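Local coordinates for protein galactitol 1-phosphate 5-dehydrogenase (Escherichia coli, PDB 4UEJ) that oxidises galactitol 1-phosphate to D-tagatose 6-phosphate with NAD+ as hydride acceptor, as a homodimeric, zinc-containing member of the alcohol dehydrogenase family, at residues V18-K23 with Y120-R125; F153-G158 with T282-W287; E160-I165 with N230-E235. All blocks are in the same frame, centred on the assembly; numbering follows the deposited sequence.

Contact 1 of 3, residues V18-K23 with Y120-R125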
# COMPACT_ATOMS: atom_id res chain seq x y z
N VAL A 18 -25.03 36.95 -13.70
CA VAL A 18 -26.08 37.18 -12.73
C VAL A 18 -25.82 36.38 -11.45
O VAL A 18 -25.24 35.29 -11.49
CB VAL A 18 -27.48 36.83 -13.33
CG1 VAL A 18 -27.62 35.32 -13.52
CG2 VAL A 18 -28.60 37.37 -12.46
N ILE A 19 -26.22 36.95 -10.31
CA ILE A 19 -26.21 36.22 -9.05
C ILE A 19 -27.06 34.98 -9.19
O ILE A 19 -28.21 35.07 -9.64
CB ILE A 19 -26.76 37.07 -7.88
CG1 ILE A 19 -26.24 38.50 -7.95
CG2 ILE A 19 -26.44 36.42 -6.55
CD1 ILE A 19 -24.85 38.65 -7.47
N PRO A 20 -26.52 33.81 -8.81
CA PRO A 20 -27.33 32.59 -8.88
C PRO A 20 -28.46 32.59 -7.87
O PRO A 20 -28.30 33.14 -6.77
CB PRO A 20 -26.32 31.48 -8.58
CG PRO A 20 -25.22 32.16 -7.81
CD PRO A 20 -25.13 33.54 -8.39
N GLU A 21 -29.60 32.01 -8.23
CA GLU A 21 -30.74 31.98 -7.33
C GLU A 21 -30.88 30.61 -6.68
O GLU A 21 -30.43 29.60 -7.22
CB GLU A 21 -32.03 32.34 -8.08
CG GLU A 21 -32.03 33.76 -8.65
CD GLU A 21 -31.94 34.84 -7.58
OE1 GLU A 21 -32.43 34.62 -6.45
OE2 GLU A 21 -31.38 35.92 -7.87
N ILE A 22 -31.49 30.58 -5.50
CA ILE A 22 -31.81 29.33 -4.83
C ILE A 22 -32.96 28.68 -5.59
O ILE A 22 -33.99 29.31 -5.83
CB ILE A 22 -32.20 29.56 -3.36
CG1 ILE A 22 -30.98 30.03 -2.57
CG2 ILE A 22 -32.79 28.29 -2.76
CD1 ILE A 22 -31.29 30.40 -1.14
N LYS A 23 -32.77 27.43 -5.99
CA LYS A 23 -33.77 26.74 -6.81
C LYS A 23 -34.45 25.57 -6.11
O LYS A 23 -35.47 25.06 -6.58
CB LYS A 23 -33.13 26.27 -8.12
CG LYS A 23 -32.89 27.42 -9.10
CD LYS A 23 -32.18 26.95 -10.35
CE LYS A 23 -32.07 28.08 -11.36
NZ LYS A 23 -31.38 27.64 -12.60
N TYR A 120 -20.69 35.13 -5.34
CA TYR A 120 -21.74 34.32 -4.73
C TYR A 120 -21.78 32.94 -5.34
O TYR A 120 -21.42 32.74 -6.50
CB TYR A 120 -23.11 34.97 -4.90
CG TYR A 120 -23.26 36.33 -4.26
CD1 TYR A 120 -22.86 37.48 -4.92
CD2 TYR A 120 -23.84 36.46 -3.00
CE1 TYR A 120 -23.01 38.73 -4.35
CE2 TYR A 120 -24.00 37.72 -2.42
CZ TYR A 120 -23.58 38.85 -3.10
OH TYR A 120 -23.72 40.10 -2.54
N ILE A 121 -22.24 31.97 -4.56
CA ILE A 121 -22.48 30.64 -5.10
C ILE A 121 -23.70 30.02 -4.43
O ILE A 121 -23.99 30.29 -3.27
CB ILE A 121 -21.23 29.75 -4.91
CG1 ILE A 121 -21.37 28.45 -5.71
CG2 ILE A 121 -20.94 29.51 -3.42
CD1 ILE A 121 -20.13 27.56 -5.67
N VAL A 122 -24.44 29.21 -5.18
CA VAL A 122 -25.53 28.44 -4.59
C VAL A 122 -25.09 26.97 -4.49
O VAL A 122 -24.59 26.41 -5.46
CB VAL A 122 -26.82 28.56 -5.42
CG1 VAL A 122 -27.85 27.55 -4.97
CG2 VAL A 122 -27.37 29.98 -5.31
N VAL A 123 -25.26 26.39 -3.31
CA VAL A 123 -24.87 24.99 -3.06
C VAL A 123 -25.89 24.31 -2.16
O VAL A 123 -26.77 24.98 -1.60
CB VAL A 123 -23.47 24.88 -2.40
CG1 VAL A 123 -22.40 25.56 -3.25
CG2 VAL A 123 -23.49 25.46 -1.00
N LYS A 124 -25.78 23.00 -2.00
CA LYS A 124 -26.65 22.28 -1.06
C LYS A 124 -26.26 22.61 0.38
O LYS A 124 -25.10 22.90 0.66
CB LYS A 124 -26.57 20.77 -1.28
CG LYS A 124 -26.82 20.33 -2.70
CD LYS A 124 -28.12 20.87 -3.25
CE LYS A 124 -28.30 20.40 -4.69
NZ LYS A 124 -29.51 20.95 -5.34
N ARG A 125 -27.24 22.55 1.28
CA ARG A 125 -26.97 22.64 2.71
C ARG A 125 -25.82 21.71 3.12
O ARG A 125 -24.96 22.08 3.93
CB ARG A 125 -28.23 22.29 3.52
CG ARG A 125 -27.99 22.07 5.02
CD ARG A 125 -27.46 23.33 5.68
NE ARG A 125 -27.15 23.12 7.09
CZ ARG A 125 -25.96 22.77 7.56
NH1 ARG A 125 -24.94 22.57 6.73
NH2 ARG A 125 -25.78 22.61 8.86
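The one flat side chain to meet the loop is the ring of Tyr-120. Ile-19 comes to it at a slant that is neither a face nor an edge approach: its CD1 lies 3.4 Å from Tyr-120 CD1 and 3.6 Å from Tyr-120 CE1, while its CG2 sits nearer the root of the ring, 3.9 Å from Tyr-120 CG. Both methyl groups can touch because CG2 is anti to the backbone N (CG1 chi1 -42°) and chi2 of -78° folds CD1 back toward the ring. Replacing Ile-19 by an alanine would remove both methyls and would probably leave that flank of the tyrosine ring less firmly held. The puckered ring of Pro-20 works differently, its CB passing Val-122 CG2 at 3.7 Å as the two side chains slide by each other in opposite directions. The same CG2 is 3.6 Å from Pro-20 O and 3.6 Å from Glu-21 O, so one methyl rests against two successive carbonyl oxygens of the loop.

Strand 120-124 belongs to the GroES-like domain of zinc-containing alcohol dehydrogenases and pairs antiparallel with strand 27-36. The 18-23 loop, which leads into strand 27-36 from strand 11-16, lies over the side chains of Tyr-120 and Val-122, whereas Ile-121 points away from the loop and packs on Ile-32 and Phe-61. No hydrogen bond joins the loop to strand 120-124. Its polar tie is instead to the neighbouring strand, where Pro-20 O accepts a hydrogen bond from Arg-29 NH1, and Lys-23 N bonds to Glu-27 OE1.

Contact 2 of 3, residues F153-G158 with T282-W287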
# COMPACT_ATOMS: atom_id res chain seq x y z
N PHE A 153 -4.15 11.00 7.97
CA PHE A 153 -3.87 10.54 9.34
C PHE A 153 -4.94 9.58 9.85
O PHE A 153 -4.65 8.57 10.50
CB PHE A 153 -3.75 11.72 10.32
CG PHE A 153 -2.56 12.61 10.06
CD1 PHE A 153 -1.45 12.14 9.39
CD2 PHE A 153 -2.57 13.93 10.49
CE1 PHE A 153 -0.35 12.97 9.15
CE2 PHE A 153 -1.47 14.76 10.25
CZ PHE A 153 -0.38 14.28 9.57
N HIS A 154 -6.20 9.90 9.57
CA HIS A 154 -7.31 9.05 9.99
C HIS A 154 -7.21 7.66 9.38
O HIS A 154 -7.39 6.66 10.07
CB HIS A 154 -8.64 9.69 9.60
CG HIS A 154 -9.83 8.88 9.98
ND1 HIS A 154 -11.03 8.96 9.32
CD2 HIS A 154 -10.02 7.97 10.97
CE1 HIS A 154 -11.90 8.13 9.87
NE2 HIS A 154 -11.31 7.52 10.87
N LEU A 155 -6.89 7.59 8.10
CA LEU A 155 -6.77 6.28 7.43
C LEU A 155 -5.62 5.48 8.02
O LEU A 155 -5.65 4.26 8.00
CB LEU A 155 -6.55 6.44 5.93
CG LEU A 155 -7.76 6.98 5.16
CD1 LEU A 155 -7.37 7.15 3.70
CD2 LEU A 155 -8.95 6.06 5.30
N ALA A 156 -4.62 6.18 8.54
CA ALA A 156 -3.45 5.53 9.14
C ALA A 156 -3.63 5.23 10.62
O ALA A 156 -2.68 4.81 11.28
CB ALA A 156 -2.22 6.40 8.95
N GLN A 157 -4.84 5.44 11.13
CA GLN A 157 -5.18 5.21 12.54
C GLN A 157 -4.40 6.17 13.45
O GLN A 157 -4.01 5.82 14.56
CB GLN A 157 -4.94 3.75 12.95
CG GLN A 157 -5.94 2.76 12.35
CD GLN A 157 -5.74 2.53 10.86
OE1 GLN A 157 -4.63 2.28 10.39
NE2 GLN A 157 -6.83 2.62 10.10
N GLY A 158 -4.16 7.38 12.96
CA GLY A 158 -3.62 8.45 13.78
C GLY A 158 -2.12 8.64 13.66
O GLY A 158 -1.43 7.79 13.09
N THR A 282 3.03 -0.58 4.61
CA THR A 282 1.61 -0.48 4.34
C THR A 282 1.40 0.81 3.58
O THR A 282 1.68 1.89 4.10
CB THR A 282 0.79 -0.44 5.62
OG1 THR A 282 0.99 -1.66 6.34
CG2 THR A 282 -0.68 -0.30 5.28
N VAL A 283 0.94 0.69 2.35
CA VAL A 283 0.73 1.85 1.49
C VAL A 283 -0.77 2.12 1.49
O VAL A 283 -1.56 1.24 1.17
CB VAL A 283 1.27 1.61 0.07
CG1 VAL A 283 1.02 2.82 -0.81
CG2 VAL A 283 2.76 1.29 0.11
N ILE A 284 -1.13 3.34 1.86
CA ILE A 284 -2.51 3.72 2.13
C ILE A 284 -2.93 4.76 1.12
O ILE A 284 -2.42 5.88 1.12
CB ILE A 284 -2.64 4.30 3.56
CG1 ILE A 284 -2.21 3.25 4.60
CG2 ILE A 284 -4.05 4.84 3.84
CD1 ILE A 284 -1.90 3.85 5.97
N GLY A 285 -3.84 4.39 0.22
CA GLY A 285 -4.35 5.38 -0.72
C GLY A 285 -5.32 6.27 0.02
O GLY A 285 -6.18 5.78 0.78
N SER A 286 -5.17 7.57 -0.17
CA SER A 286 -6.05 8.51 0.48
C SER A 286 -6.73 9.32 -0.61
O SER A 286 -6.10 9.73 -1.58
CB SER A 286 -5.28 9.42 1.46
OG SER A 286 -6.19 10.20 2.23
N TRP A 287 -8.04 9.51 -0.48
CA TRP A 287 -8.75 10.22 -1.52
C TRP A 287 -9.72 11.15 -0.88
O TRP A 287 -10.56 10.74 -0.07
CB TRP A 287 -9.46 9.27 -2.48
CG TRP A 287 -10.01 9.98 -3.70
CD1 TRP A 287 -11.31 10.02 -4.11
CD2 TRP A 287 -9.27 10.76 -4.64
NE1 TRP A 287 -11.42 10.77 -5.26
CE2 TRP A 287 -10.18 11.24 -5.60
CE3 TRP A 287 -7.91 11.09 -4.77
CZ2 TRP A 287 -9.79 12.03 -6.68
CZ3 TRP A 287 -7.53 11.88 -5.84
CH2 TRP A 287 -8.46 12.34 -6.78
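Phe-153 O is held by two backbone N-H groups: Gly-158 N at 2.8 Å, and Ala-156 N at 3.1 Å in a weaker bond. Together with Gln-157 N, 3.0 Å from His-154 O, the longer-range bond defines a Schellman motif that ends helix 143-155. Gln-157 is the C-prime residue, its positive phi of 64° being what marks the motif. Gly-158 follows at phi 97° and psi 168°, where a CB would collide with the carbonyl O of Gln-157.

The end of this helix lies against strand 282-285, the last strand in the order of the Rossmann-type sheet within the chain. Leu-155 carries most of the contact. Its CB rests on Ile-284 CG2 at 3.6 Å, and with CG beside the backbone N its CD1 reaches further along the strand, 3.4 Å from Gly-285 O and 3.6 Å from Ser-286 OG. Ile-284 splits its two branches between neighbours: CG2 meets Leu-155, while CD1 lies 3.9 Å from Ala-156 CB. Beyond the contact, Val-283 pairs antiparallel with a strand of the second subunit, which carries the sheet across the dimer interface, and Leu-155 also packs on Glu-280 of that subunit.

No hydrogen bond joins the two segments, so the helix end meets the strand through aliphatic contact, with the Leu-155 CD1 methyl also lying against two oxygens.

Contact 3 of 3, residues E160-I165 with N230-E235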
# COMPACT_ATOMS: atom_id res chain seq x y z
N GLU A 160 -0.31 9.77 16.52
CA GLU A 160 0.21 9.86 17.89
C GLU A 160 1.39 8.92 18.17
O GLU A 160 1.32 7.71 17.92
CB GLU A 160 -0.92 9.60 18.90
CG GLU A 160 -0.43 9.59 20.34
CD GLU A 160 -1.36 10.32 21.29
OE1 GLU A 160 -2.59 10.32 21.06
OE2 GLU A 160 -0.86 10.90 22.27
N ASN A 161 2.46 9.49 18.70
CA ASN A 161 3.72 8.79 18.97
C ASN A 161 4.36 8.18 17.73
O ASN A 161 5.23 7.32 17.86
CB ASN A 161 3.51 7.70 20.02
CG ASN A 161 2.97 8.25 21.30
OD1 ASN A 161 3.39 9.31 21.75
ND2 ASN A 161 2.01 7.55 21.90
N LYS A 162 3.96 8.61 16.54
CA LYS A 162 4.61 8.15 15.33
C LYS A 162 5.68 9.11 14.84
O LYS A 162 5.69 10.31 15.15
CB LYS A 162 3.59 7.90 14.21
CG LYS A 162 2.58 6.82 14.57
CD LYS A 162 1.63 6.50 13.42
CE LYS A 162 0.66 5.39 13.81
NZ LYS A 162 -0.46 5.16 12.82
N ASN A 163 6.60 8.57 14.06
CA ASN A 163 7.61 9.38 13.40
C ASN A 163 7.08 9.77 12.04
O ASN A 163 7.12 8.98 11.09
CB ASN A 163 8.93 8.63 13.32
CG ASN A 163 9.57 8.47 14.68
OD1 ASN A 163 9.74 9.45 15.40
ND2 ASN A 163 9.89 7.23 15.06
N VAL A 164 6.57 10.98 11.95
CA VAL A 164 5.86 11.43 10.77
C VAL A 164 6.85 12.06 9.81
O VAL A 164 7.74 12.83 10.21
CB VAL A 164 4.72 12.40 11.14
CG1 VAL A 164 4.07 13.02 9.89
CG2 VAL A 164 3.66 11.66 11.95
N ILE A 165 6.70 11.72 8.55
CA ILE A 165 7.51 12.31 7.50
C ILE A 165 6.55 12.89 6.47
O ILE A 165 5.73 12.16 5.92
CB ILE A 165 8.45 11.28 6.85
CG1 ILE A 165 9.34 10.63 7.92
CG2 ILE A 165 9.28 11.92 5.74
CD1 ILE A 165 10.28 9.56 7.35
N ASN A 230 7.93 2.95 13.50
CA ASN A 230 6.64 3.61 13.63
C ASN A 230 6.53 4.88 12.80
O ASN A 230 6.00 5.91 13.24
CB ASN A 230 6.35 3.91 15.09
CG ASN A 230 6.33 2.65 15.94
OD1 ASN A 230 5.46 1.80 15.77
ND2 ASN A 230 7.30 2.52 16.84
N GLN A 231 7.02 4.79 11.57
CA GLN A 231 6.91 5.89 10.63
C GLN A 231 5.56 5.97 9.97
O GLN A 231 4.93 4.97 9.67
CB GLN A 231 7.98 5.79 9.54
CG GLN A 231 9.35 6.15 10.01
CD GLN A 231 10.37 6.03 8.91
OE1 GLN A 231 10.07 5.52 7.84
NE2 GLN A 231 11.58 6.50 9.18
N LEU A 232 5.14 7.20 9.75
CA LEU A 232 3.98 7.50 8.91
C LEU A 232 4.44 8.56 7.94
O LEU A 232 4.75 9.70 8.34
CB LEU A 232 2.81 7.98 9.77
CG LEU A 232 1.64 8.60 9.02
CD1 LEU A 232 1.10 7.58 8.02
CD2 LEU A 232 0.55 9.03 10.01
N ILE A 233 4.52 8.19 6.68
CA ILE A 233 5.03 9.05 5.64
C ILE A 233 3.85 9.53 4.79
O ILE A 233 3.06 8.72 4.30
CB ILE A 233 6.04 8.31 4.76
CG1 ILE A 233 7.14 7.66 5.62
CG2 ILE A 233 6.61 9.22 3.70
CD1 ILE A 233 8.11 6.78 4.83
N LEU A 234 3.69 10.84 4.66
CA LEU A 234 2.65 11.35 3.77
C LEU A 234 3.30 11.90 2.52
O LEU A 234 4.10 12.84 2.58
CB LEU A 234 1.84 12.46 4.44
CG LEU A 234 0.58 12.08 5.20
CD1 LEU A 234 0.94 11.19 6.38
CD2 LEU A 234 -0.15 13.35 5.63
N GLU A 235 2.95 11.31 1.39
CA GLU A 235 3.41 11.78 0.09
C GLU A 235 2.41 12.81 -0.41
O GLU A 235 1.31 12.44 -0.83
CB GLU A 235 3.54 10.61 -0.90
CG GLU A 235 4.53 10.86 -2.01
CD GLU A 235 4.22 12.14 -2.76
OE1 GLU A 235 3.15 12.22 -3.41
OE2 GLU A 235 5.00 13.10 -2.64
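Four backbone hydrogen bonds join segments 160-165 and 230-235. The shortest runs from Leu-234 N to Ile-165 O at 2.7 Å, with the donor nearly along the C=O axis (C=O...N angle 172°). Ile-165 N to Leu-232 O and Asn-163 N to Asn-230 O are each 2.8 Å, whereas Leu-232 N to Asn-163 O is 3.0 Å and has its donor well above the carbonyl plane, 44° out of it. Asn-163 and Ile-165 thus each use both N and O, the parallel pattern, and the pieces 163-165 and 231-235 run 16° apart.

These are the first and fourth strands of a Rossmann-type sheet in order 3-2-1-4-5-6. In such folds the dinucleotide lies at the carboxyl ends of these two neighbours.

On one face the Ile-165 and Gln-231 side chains cross obliquely, bringing Ile-165 CD1 to 3.8 Å from Gln-231 NE2, while Ile-165 CB meets Ile-233 CG1 at 4.0 Å. That amide is fixed from outside, OE1 by Gly-251 N and NE2 by Leu-227 O. Just before the strand, Lys-162, extended beyond CG, passes Leu-232 CB with its CD at 4.1 Å, taking NZ to Gly-158 O and Gln-255 OE1.

The buried polar ends of Gln-231 and Asn-163, the latter bonded to Ser-187 and Phe-229, therefore find partners beyond the pair, leaving backbone bonds and aliphatic contact to join the two strands themselves.

How the contacts relate
Contacts 2 and 3 form one neighbourhood, their centres 11 Å apart: Ala-156 CB lies 3.6 Å from Leu-232 CD1, and Phe-153 CE1 is 3.5 Å from Leu-234 CD1. The helix end of contact 2 thus covers the same sheet that contact 3 helps to build, from strand 231-235 to strand 282-285. Contact 1 stands apart, across the centre of the chain, its centre 35 Å from that of contact 2 and 41 Å from that of contact 3. In contact 1 the Ile-121 side chain is about 9 Å from that of the zinc ligand His-59; in contact 2 the Ser-286 side chain is about 8 Å from a bound glycerol and about 12 Å from a zinc ion.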